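Local coordinates for NEDD8-conjugating enzyme UBC12 (Saccharomyces cerevisiae, PDB 3O2U), which accepts the ubiquitin-like protein NEDD8/RUB1 from its E1 complex as a thioester and catalyses its covalent attachment to other proteins, chiefly the cullin Cdc53, at residues Ala29-Leu34 against Phe88-Pro93; Lys104-Asn109 against Val182-Ile187; Pro108-Lys113 against Phe140-Pro145. All blocks are in the same frame, centred on the assembly; numbering follows the deposited sequence.

Contact 1: Ala29-Leu34 against Phe88-Pro93; sequences AARIRL and FNEVYP
Glu90 OE2 is gripped twice in a side-on salt bridge: Arg31 NE lies 2.8 Å from it, and Arg31 NH2 donates to Glu90 OE2 over 3.0 Å. The oxygen sits in the guanidinium plane, yet both nitrogens reach it from above the carboxylate plane, since the two planes are turned 65° apart. Arg31 arrives extended from CG to NE, whereas Glu90 bends at chi2 (-55°). Ser28 OG holds Glu90 OE1, and the carbonyls of Ser57 and Asp59 take Arg31 NH1. Ala30 CB butts against turn backbone, 3.1 Å from Tyr92 O, while a water accepts from Ala30 N and donates to Glu90 O. Leu34 CD2 stands 3.8 Å from the Phe88 ring centroid and 10° off the normal, a CH-pi contact over the face. The Tyr92 ring is sandwiched between Phe88 CD1 on one face and Pro93 CB on the opposite face, and its hydroxyl bonds Asp37. Arg33 NH1 passes 3.4 Å from Pro93 CB, its guanidinium held by Leu129 O, Pro127 O and Asp37. A type I turn from Asn89 to Tyr92 and a cis peptide before Pro93 shape the loop after strand 82-87, on which helix 29-39 docks, as in the E2 fold.

Contact 2: Lys104-Asn109 against Val182-Ile187; sequences KIFHPN and VKYDNI
Lys104 opens the segment with its backbone N and O both bonded to Asp185, one to the carboxylate and one to the backbone N. The Lys104 N-H reaches Asp185 OD2 at 3.0 Å, from above the carboxylate plane, and Lys104 O accepts from Asp185 N at 3.1 Å, on a lone pair in the carbonyl plane. Both bonds are fairly straight (162° at the hydrogen). Next, Ile105 CG2 packs 4.1 Å from Ile187 CD1, the two side chains crossing at about a right angle, while Ile105 C lies 3.4 Å from Tyr184 CD1. Phe106, CG anti to its backbone N, turns its ring edge toward the face of Tyr184 in an offset edge-to-face pair, centroids 5.5 Å apart and planes at 83°. Phe106 CD1 comes within 3.5 Å of Tyr184 OH, and Ala169 and Thr173 of helix 163-174 also touch the phenylalanine. An alanine in place of Tyr184 would remove the ring and would probably leave the Phe106 edge and the Ile105 backbone less well packed. Beyond the contact, His107 NE2 donates to Asn109 OD1 over 3.1 Å. Val182-Ile187 thus packs on Lys104-Phe106, which lead into His107-Pro108-Asn109, the His-Pro-Asn motif characteristic of ubiquitin-conjugating enzymes.

Contact 3: Pro108-Lys113 against Phe140-Pro145; sequences PNIDLK and FLFLEP
Segment Pro108-Lys113 runs without regular secondary structure, while Phe140-Leu143 forms the last turn of helix 131-143. Glu144 is the first residue to depart from helical torsions (phi/psi -137°/76°), although its N still reaches Phe140 O at 2.7 Å. Even the closest CA atoms, those of Pro108 and Pro145, stand 7.0 Å apart, so the segments meet mainly through side chains and bury a modest 214 Å². Pro108 and Asn109 end the His-Pro-Asn motif of the E2 fold, which this helix end backs. Asn109 takes up chi1 -48°, which brings its amide obliquely across the tip of Leu141: Leu141 CD2 lies 3.8 Å from Asn109 OD1 and 4.0 Å from Asn109 CB. The buried amide is well satisfied, because Asn109 ND2 donates to the carbonyls of both Asn146 and Asp149, which fixes its rotation. Backbone hydrogen bonding joins Asn109 to Cys117, the predicted thioester cysteine, whose side chain is only about 4 Å from that of the asparagine at nearest atoms. That position is consistent with the role usually given to this asparagine in relatives, support of the catalytic site. Phe142 starts away from the loop, but its ring swings back so that its tip meets the far methyl of Ile110, the two side chains crossing at about a right angle, and the same ring pairs edge-to-face with His107. Where the two prolines cross obliquely, Pro108 CG sits 4.1 Å from Pro145 CB.

Contact 1 comes first along the chain and lies on the opposite side of the chain's centre from the others, its centre 31 Å from that of contact 2 and 26 Å from that of contact 3. It ties helix 29-39 to the loop between strands 82-87 and 98-101. Contacts 2 and 3 both start in the loop that follows strand 98-101, share Pro108 and Asn109, and lie 10 Å apart between centres. They touch directly, with Ile105 CD1 3.4 Å from Phe142 CE2. Helix 131-143 thus backs the His-Pro-Asn motif beside the predicted catalytic cysteine, and the C-terminal tail holds the residues just before the motif, both remote from where helix 29-39 docks.

Contact 1: Ala29-Leu34 against Phe88-Pro93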
loop_
_atom_site.group_PDB
_atom_site.type_symbol
_atom_site.label_atom_id
_atom_site.label_comp_id
_atom_site.label_asym_id
_atom_site.label_seq_id
_atom_site.Cartn_x
_atom_site.Cartn_y
_atom_site.Cartn_z
ATOM N N ALA A 29 18.410 -8.803 3.784
ATOM C CA ALA A 29 17.910 -8.211 5.028
ATOM C C ALA A 29 16.472 -7.714 4.877
ATOM O O ALA A 29 15.652 -7.892 5.783
ATOM C CB ALA A 29 18.814 -7.074 5.488
ATOM N N ALA A 30 16.183 -7.080 3.740
ATOM C CA ALA A 30 14.848 -6.550 3.466
ATOM C C ALA A 30 13.789 -7.656 3.440
ATOM O O ALA A 30 12.691 -7.498 3.986
ATOM C CB ALA A 30 14.833 -5.767 2.149
ATOM N N ARG A 31 14.117 -8.781 2.816
ATOM C CA ARG A 31 13.148 -9.880 2.714
ATOM C C ARG A 31 12.928 -10.619 4.022
ATOM O O ARG A 31 11.806 -11.033 4.321
ATOM C CB ARG A 31 13.526 -10.838 1.569
ATOM C CG ARG A 31 13.404 -10.119 0.245
ATOM C CD ARG A 31 13.765 -10.915 -0.992
ATOM N NE ARG A 31 13.788 -9.989 -2.124
ATOM C CZ ARG A 31 13.602 -10.327 -3.397
ATOM N NH1 ARG A 31 13.370 -11.590 -3.728
ATOM N NH2 ARG A 31 13.656 -9.391 -4.339
ATOM N N ILE A 32 13.992 -10.805 4.795
ATOM C CA ILE A 32 13.867 -11.383 6.135
ATOM C C ILE A 32 12.974 -10.528 7.029
ATOM O O ILE A 32 12.168 -11.047 7.790
ATOM C CB ILE A 32 15.238 -11.513 6.839
ATOM C CG1 ILE A 32 16.098 -12.567 6.136
ATOM C CG2 ILE A 32 15.049 -11.869 8.317
ATOM C CD1 ILE A 32 17.424 -12.807 6.813
ATOM N N ARG A 33 13.132 -9.214 6.946
ATOM C CA ARG A 33 12.309 -8.296 7.737
ATOM C C ARG A 33 10.839 -8.302 7.274
ATOM O O ARG A 33 9.921 -8.317 8.088
ATOM C CB ARG A 33 12.896 -6.883 7.673
ATOM C CG ARG A 33 11.959 -5.796 8.225
ATOM C CD ARG A 33 11.772 -5.869 9.767
ATOM N NE ARG A 33 10.535 -5.145 10.067
ATOM C CZ ARG A 33 10.461 -3.852 10.348
ATOM N NH1 ARG A 33 11.572 -3.134 10.503
ATOM N NH2 ARG A 33 9.265 -3.290 10.528
ATOM N N LEU A 34 10.602 -8.321 5.969
ATOM C CA LEU A 34 9.231 -8.443 5.488
ATOM C C LEU A 34 8.589 -9.787 5.905
ATOM O O LEU A 34 7.417 -9.824 6.284
ATOM C CB LEU A 34 9.160 -8.244 3.969
ATOM C CG LEU A 34 7.760 -8.408 3.361
ATOM C CD1 LEU A 34 6.725 -7.519 4.038
ATOM C CD2 LEU A 34 7.785 -8.150 1.850
ATOM N N PHE A 88 7.636 -3.747 -2.487
ATOM C CA PHE A 88 8.794 -3.564 -1.616
ATOM C C PHE A 88 10.078 -3.600 -2.428
ATOM O O PHE A 88 10.224 -4.438 -3.306
ATOM C CB PHE A 88 8.836 -4.679 -0.575
ATOM C CG PHE A 88 7.667 -4.672 0.351
ATOM C CD1 PHE A 88 7.794 -4.185 1.639
ATOM C CD2 PHE A 88 6.427 -5.114 -0.075
ATOM C CE1 PHE A 88 6.709 -4.150 2.484
ATOM C CE2 PHE A 88 5.336 -5.088 0.765
ATOM C CZ PHE A 88 5.477 -4.609 2.050
ATOM N N ASN A 89 11.004 -2.693 -2.142
ATOM C CA ASN A 89 12.334 -2.761 -2.754
ATOM C C ASN A 89 13.335 -3.349 -1.757
ATOM O O ASN A 89 12.960 -3.699 -0.632
ATOM C CB ASN A 89 12.764 -1.381 -3.263
ATOM C CG ASN A 89 12.841 -0.351 -2.161
ATOM O OD1 ASN A 89 13.085 -0.682 -1.000
ATOM N ND2 ASN A 89 12.647 0.917 -2.521
ATOM N N GLU A 90 14.601 -3.462 -2.153
ATOM C CA GLU A 90 15.580 -4.146 -1.317
ATOM C C GLU A 90 16.047 -3.271 -0.160
ATOM O O GLU A 90 16.982 -3.614 0.567
ATOM C CB GLU A 90 16.769 -4.638 -2.157
ATOM C CG GLU A 90 16.423 -5.837 -3.042
ATOM C CD GLU A 90 15.847 -6.995 -2.232
ATOM O OE1 GLU A 90 16.604 -7.590 -1.431
ATOM O OE2 GLU A 90 14.637 -7.303 -2.384
ATOM N N VAL A 91 15.374 -2.147 0.019
ATOM C CA VAL A 91 15.781 -1.172 1.020
ATOM C C VAL A 91 14.774 -1.051 2.180
ATOM O O VAL A 91 14.948 -0.261 3.102
ATOM C CB VAL A 91 16.156 0.159 0.321
ATOM C CG1 VAL A 91 15.600 1.362 1.025
ATOM C CG2 VAL A 91 17.690 0.240 0.164
ATOM N N TYR A 92 13.740 -1.888 2.150
ATOM C CA TYR A 92 12.877 -2.070 3.322
ATOM C C TYR A 92 13.720 -2.619 4.480
ATOM O O TYR A 92 14.524 -3.533 4.285
ATOM C CB TYR A 92 11.753 -3.047 2.984
ATOM C CG TYR A 92 10.658 -3.118 4.012
ATOM C CD1 TYR A 92 9.825 -2.029 4.234
ATOM C CD2 TYR A 92 10.442 -4.284 4.750
ATOM C CE1 TYR A 92 8.812 -2.091 5.173
ATOM C CE2 TYR A 92 9.423 -4.356 5.693
ATOM C CZ TYR A 92 8.610 -3.253 5.893
ATOM O OH TYR A 92 7.589 -3.290 6.816
ATOM N N PRO A 93 13.523 -2.099 5.699
ATOM C CA PRO A 93 12.521 -1.131 6.159
ATOM C C PRO A 93 13.011 0.317 6.170
ATOM O O PRO A 93 12.360 1.166 6.764
ATOM C CB PRO A 93 12.294 -1.573 7.609
ATOM C CG PRO A 93 13.639 -2.015 8.047
ATOM C CD PRO A 93 14.385 -2.531 6.816
HETATM O O HOH W 1 18.108 -5.771 1.976
#

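Contact 2: Lys104-Asn109 against Val182-Ile187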
loop_
_atom_site.group_PDB
_atom_site.type_symbol
_atom_site.label_atom_id
_atom_site.label_comp_id
_atom_site.label_asym_id
_atom_site.label_seq_id
_atom_site.Cartn_x
_atom_site.Cartn_y
_atom_site.Cartn_z
ATOM N N LYS A 104 -10.423 3.263 -8.861
ATOM C CA LYS A 104 -10.800 4.666 -8.905
ATOM C C LYS A 104 -11.849 4.893 -7.830
ATOM O O LYS A 104 -13.000 4.427 -7.945
ATOM C CB LYS A 104 -11.378 5.026 -10.275
ATOM C CG LYS A 104 -10.465 4.670 -11.443
ATOM C CD LYS A 104 -10.928 5.374 -12.717
ATOM C CE LYS A 104 -10.257 4.788 -13.957
ATOM N NZ LYS A 104 -11.140 4.910 -15.171
ATOM N N ILE A 105 -11.462 5.583 -6.767
ATOM C CA ILE A 105 -12.412 5.832 -5.685
ATOM C C ILE A 105 -12.481 7.312 -5.297
ATOM O O ILE A 105 -11.524 8.066 -5.479
ATOM C CB ILE A 105 -12.154 4.938 -4.444
ATOM C CG1 ILE A 105 -10.886 5.355 -3.724
ATOM C CG2 ILE A 105 -12.073 3.441 -4.827
ATOM C CD1 ILE A 105 -10.950 5.045 -2.249
ATOM N N PHE A 106 -13.628 7.710 -4.762
ATOM C CA PHE A 106 -13.856 9.098 -4.375
ATOM C C PHE A 106 -13.405 9.287 -2.930
ATOM O O PHE A 106 -14.152 9.005 -2.005
ATOM C CB PHE A 106 -15.341 9.415 -4.494
ATOM C CG PHE A 106 -15.654 10.875 -4.467
ATOM C CD1 PHE A 106 -15.209 11.711 -5.484
ATOM C CD2 PHE A 106 -16.422 11.411 -3.443
ATOM C CE1 PHE A 106 -15.511 13.055 -5.471
ATOM C CE2 PHE A 106 -16.724 12.761 -3.425
ATOM C CZ PHE A 106 -16.269 13.581 -4.434
ATOM N N HIS A 107 -12.169 9.729 -2.746
ATOM C CA HIS A 107 -11.615 9.888 -1.407
ATOM C C HIS A 107 -10.609 11.037 -1.422
ATOM O O HIS A 107 -9.787 11.137 -2.331
ATOM C CB HIS A 107 -10.936 8.589 -0.967
ATOM C CG HIS A 107 -10.457 8.614 0.449
ATOM N ND1 HIS A 107 -11.068 7.898 1.452
ATOM C CD2 HIS A 107 -9.439 9.288 1.030
ATOM C CE1 HIS A 107 -10.434 8.112 2.593
ATOM N NE2 HIS A 107 -9.451 8.962 2.364
ATOM N N PRO A 108 -10.678 11.922 -0.421
ATOM C CA PRO A 108 -9.815 13.111 -0.434
ATOM C C PRO A 108 -8.329 12.755 -0.492
ATOM O O PRO A 108 -7.546 13.513 -1.064
ATOM C CB PRO A 108 -10.135 13.806 0.894
ATOM C CG PRO A 108 -10.902 12.821 1.701
ATOM C CD PRO A 108 -11.554 11.871 0.758
ATOM N N ASN A 109 -7.952 11.598 0.049
ATOM C CA ASN A 109 -6.534 11.288 0.212
ATOM C C ASN A 109 -5.951 10.344 -0.859
ATOM O O ASN A 109 -4.787 9.943 -0.783
ATOM C CB ASN A 109 -6.273 10.791 1.641
ATOM C CG ASN A 109 -6.926 11.691 2.699
ATOM O OD1 ASN A 109 -7.681 11.225 3.562
ATOM N ND2 ASN A 109 -6.634 12.984 2.634
ATOM N N VAL A 182 -15.857 12.612 -13.866
ATOM C CA VAL A 182 -15.023 11.431 -13.708
ATOM C C VAL A 182 -15.834 10.247 -13.189
ATOM O O VAL A 182 -16.630 10.377 -12.257
ATOM C CB VAL A 182 -13.754 11.726 -12.869
ATOM C CG1 VAL A 182 -13.833 13.104 -12.253
ATOM C CG2 VAL A 182 -13.502 10.645 -11.818
ATOM N N LYS A 183 -15.648 9.106 -13.845
ATOM C CA LYS A 183 -16.354 7.890 -13.494
ATOM C C LYS A 183 -15.535 7.064 -12.501
ATOM O O LYS A 183 -14.336 6.858 -12.682
ATOM C CB LYS A 183 -16.654 7.055 -14.742
ATOM C CG LYS A 183 -17.622 5.899 -14.467
ATOM C CD LYS A 183 -17.271 4.645 -15.247
ATOM C CE LYS A 183 -17.400 3.395 -14.357
ATOM N NZ LYS A 183 -18.809 3.029 -14.052
ATOM N N TYR A 184 -16.193 6.591 -11.453
ATOM C CA TYR A 184 -15.517 5.816 -10.435
ATOM C C TYR A 184 -15.908 4.353 -10.574
ATOM O O TYR A 184 -16.949 4.034 -11.164
ATOM C CB TYR A 184 -15.853 6.385 -9.050
ATOM C CG TYR A 184 -15.237 7.757 -8.872
ATOM C CD1 TYR A 184 -13.986 7.901 -8.283
ATOM C CD2 TYR A 184 -15.874 8.896 -9.350
ATOM C CE1 TYR A 184 -13.391 9.151 -8.147
ATOM C CE2 TYR A 184 -15.291 10.156 -9.216
ATOM C CZ TYR A 184 -14.050 10.273 -8.607
ATOM O OH TYR A 184 -13.440 11.503 -8.469
ATOM N N ASP A 185 -15.088 3.461 -10.019
ATOM C CA ASP A 185 -15.353 2.027 -10.129
ATOM C C ASP A 185 -16.463 1.543 -9.201
ATOM O O ASP A 185 -16.641 2.060 -8.107
ATOM C CB ASP A 185 -14.088 1.233 -9.827
ATOM C CG ASP A 185 -13.038 1.384 -10.907
ATOM O OD1 ASP A 185 -13.410 1.622 -12.079
ATOM O OD2 ASP A 185 -11.846 1.252 -10.582
ATOM N N ASN A 186 -17.190 0.531 -9.654
ATOM C CA ASN A 186 -18.149 -0.177 -8.822
ATOM C C ASN A 186 -17.404 -1.112 -7.888
ATOM O O ASN A 186 -16.828 -2.108 -8.334
ATOM C CB ASN A 186 -19.106 -0.968 -9.713
ATOM C CG ASN A 186 -20.218 -1.643 -8.923
ATOM O OD1 ASN A 186 -19.985 -2.201 -7.850
ATOM N ND2 ASN A 186 -21.427 -1.609 -9.462
ATOM N N ILE A 187 -17.391 -0.794 -6.594
ATOM C CA ILE A 187 -16.664 -1.618 -5.638
ATOM C C ILE A 187 -17.556 -2.267 -4.561
ATOM O O ILE A 187 -17.040 -2.834 -3.599
ATOM C CB ILE A 187 -15.520 -0.828 -4.933
ATOM C CG1 ILE A 187 -16.085 0.320 -4.086
ATOM C CG2 ILE A 187 -14.512 -0.289 -5.937
ATOM C CD1 ILE A 187 -15.016 1.062 -3.280
HETATM O O HOH W 2 -15.320 3.934 -6.334
#

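Contact 3: Pro108-Lys113 against Phe140-Pro145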
loop_
_atom_site.group_PDB
_atom_site.type_symbol
_atom_site.label_atom_id
_atom_site.label_comp_id
_atom_site.label_asym_id
_atom_site.label_seq_id
_atom_site.Cartn_x
_atom_site.Cartn_y
_atom_site.Cartn_z
ATOM N N PRO A 108 -10.678 11.922 -0.421
ATOM C CA PRO A 108 -9.815 13.111 -0.434
ATOM C C PRO A 108 -8.329 12.755 -0.492
ATOM O O PRO A 108 -7.546 13.513 -1.064
ATOM C CB PRO A 108 -10.135 13.806 0.894
ATOM C CG PRO A 108 -10.902 12.821 1.701
ATOM C CD PRO A 108 -11.554 11.871 0.758
ATOM N N ASN A 109 -7.952 11.598 0.049
ATOM C CA ASN A 109 -6.534 11.288 0.212
ATOM C C ASN A 109 -5.951 10.344 -0.859
ATOM O O ASN A 109 -4.787 9.943 -0.783
ATOM C CB ASN A 109 -6.273 10.791 1.641
ATOM C CG ASN A 109 -6.926 11.691 2.699
ATOM O OD1 ASN A 109 -7.681 11.225 3.562
ATOM N ND2 ASN A 109 -6.634 12.984 2.634
ATOM N N ILE A 110 -6.747 10.039 -1.884
ATOM C CA ILE A 110 -6.313 9.167 -2.979
ATOM C C ILE A 110 -6.628 9.828 -4.320
ATOM O O ILE A 110 -7.747 10.293 -4.527
ATOM C CB ILE A 110 -7.002 7.778 -2.891
ATOM C CG1 ILE A 110 -6.846 7.224 -1.473
ATOM C CG2 ILE A 110 -6.423 6.808 -3.945
ATOM C CD1 ILE A 110 -7.689 6.023 -1.175
ATOM N N ASP A 111 -5.647 9.907 -5.217
ATOM C CA ASP A 111 -5.891 10.544 -6.511
ATOM C C ASP A 111 -6.303 9.531 -7.573
ATOM O O ASP A 111 -6.337 8.328 -7.323
ATOM C CB ASP A 111 -4.702 11.411 -6.967
ATOM C CG ASP A 111 -3.475 10.596 -7.325
ATOM O OD1 ASP A 111 -3.614 9.384 -7.615
ATOM O OD2 ASP A 111 -2.369 11.186 -7.327
ATOM N N LEU A 112 -6.647 10.018 -8.756
ATOM C CA LEU A 112 -7.179 9.139 -9.786
ATOM C C LEU A 112 -6.112 8.265 -10.419
ATOM O O LEU A 112 -6.427 7.362 -11.194
ATOM C CB LEU A 112 -7.930 9.936 -10.855
ATOM C CG LEU A 112 -9.171 10.642 -10.309
ATOM C CD1 LEU A 112 -9.723 11.588 -11.367
ATOM C CD2 LEU A 112 -10.220 9.635 -9.867
ATOM N N LYS A 113 -4.852 8.534 -10.084
ATOM C CA LYS A 113 -3.739 7.703 -10.527
ATOM C C LYS A 113 -3.447 6.533 -9.567
ATOM O O LYS A 113 -2.636 5.655 -9.874
ATOM C CB LYS A 113 -2.486 8.563 -10.695
ATOM C CG LYS A 113 -2.470 9.392 -11.979
ATOM N N PHE A 140 -7.716 3.044 8.412
ATOM C CA PHE A 140 -8.103 4.283 9.099
ATOM C C PHE A 140 -8.441 5.440 8.140
ATOM O O PHE A 140 -9.213 6.337 8.481
ATOM C CB PHE A 140 -6.972 4.689 10.057
ATOM C CG PHE A 140 -7.375 5.695 11.102
ATOM C CD1 PHE A 140 -8.246 5.349 12.119
ATOM C CD2 PHE A 140 -6.865 6.986 11.074
ATOM C CE1 PHE A 140 -8.612 6.287 13.091
ATOM C CE2 PHE A 140 -7.227 7.922 12.038
ATOM C CZ PHE A 140 -8.097 7.572 13.046
ATOM N N LEU A 141 -7.861 5.424 6.942
ATOM C CA LEU A 141 -8.200 6.414 5.925
ATOM C C LEU A 141 -9.690 6.387 5.589
ATOM O O LEU A 141 -10.286 7.404 5.244
ATOM C CB LEU A 141 -7.423 6.149 4.626
ATOM C CG LEU A 141 -5.965 6.580 4.460
ATOM C CD1 LEU A 141 -5.445 6.042 3.139
ATOM C CD2 LEU A 141 -5.822 8.092 4.494
ATOM N N PHE A 142 -10.280 5.206 5.652
ATOM C CA PHE A 142 -11.686 5.050 5.295
ATOM C C PHE A 142 -12.603 5.250 6.494
ATOM O O PHE A 142 -13.779 5.579 6.330
ATOM C CB PHE A 142 -11.921 3.679 4.655
ATOM C CG PHE A 142 -11.189 3.510 3.347
ATOM C CD1 PHE A 142 -9.936 2.922 3.312
ATOM C CD2 PHE A 142 -11.733 3.993 2.169
ATOM C CE1 PHE A 142 -9.245 2.778 2.108
ATOM C CE2 PHE A 142 -11.040 3.876 0.957
ATOM C CZ PHE A 142 -9.790 3.274 0.934
ATOM N N LEU A 143 -12.057 5.049 7.690
ATOM C CA LEU A 143 -12.796 5.271 8.929
ATOM C C LEU A 143 -12.789 6.744 9.323
ATOM O O LEU A 143 -13.770 7.260 9.863
ATOM C CB LEU A 143 -12.201 4.428 10.052
ATOM C CG LEU A 143 -12.215 2.948 9.713
ATOM C CD1 LEU A 143 -11.666 2.108 10.861
ATOM C CD2 LEU A 143 -13.624 2.517 9.350
ATOM N N GLU A 144 -11.676 7.413 9.062
ATOM C CA GLU A 144 -11.553 8.836 9.338
ATOM C C GLU A 144 -10.872 9.580 8.200
ATOM O O GLU A 144 -9.691 9.934 8.295
ATOM C CB GLU A 144 -10.815 9.069 10.660
ATOM C CG GLU A 144 -11.720 9.025 11.881
ATOM C CD GLU A 144 -12.806 10.096 11.833
ATOM O OE1 GLU A 144 -12.480 11.295 12.014
ATOM O OE2 GLU A 144 -13.985 9.736 11.610
ATOM N N PRO A 145 -11.618 9.820 7.106
ATOM C CA PRO A 145 -11.054 10.580 5.994
ATOM C C PRO A 145 -10.743 11.990 6.465
ATOM O O PRO A 145 -11.465 12.541 7.292
ATOM C CB PRO A 145 -12.198 10.621 4.968
ATOM C CG PRO A 145 -13.115 9.529 5.352
ATOM C CD PRO A 145 -13.006 9.404 6.845
#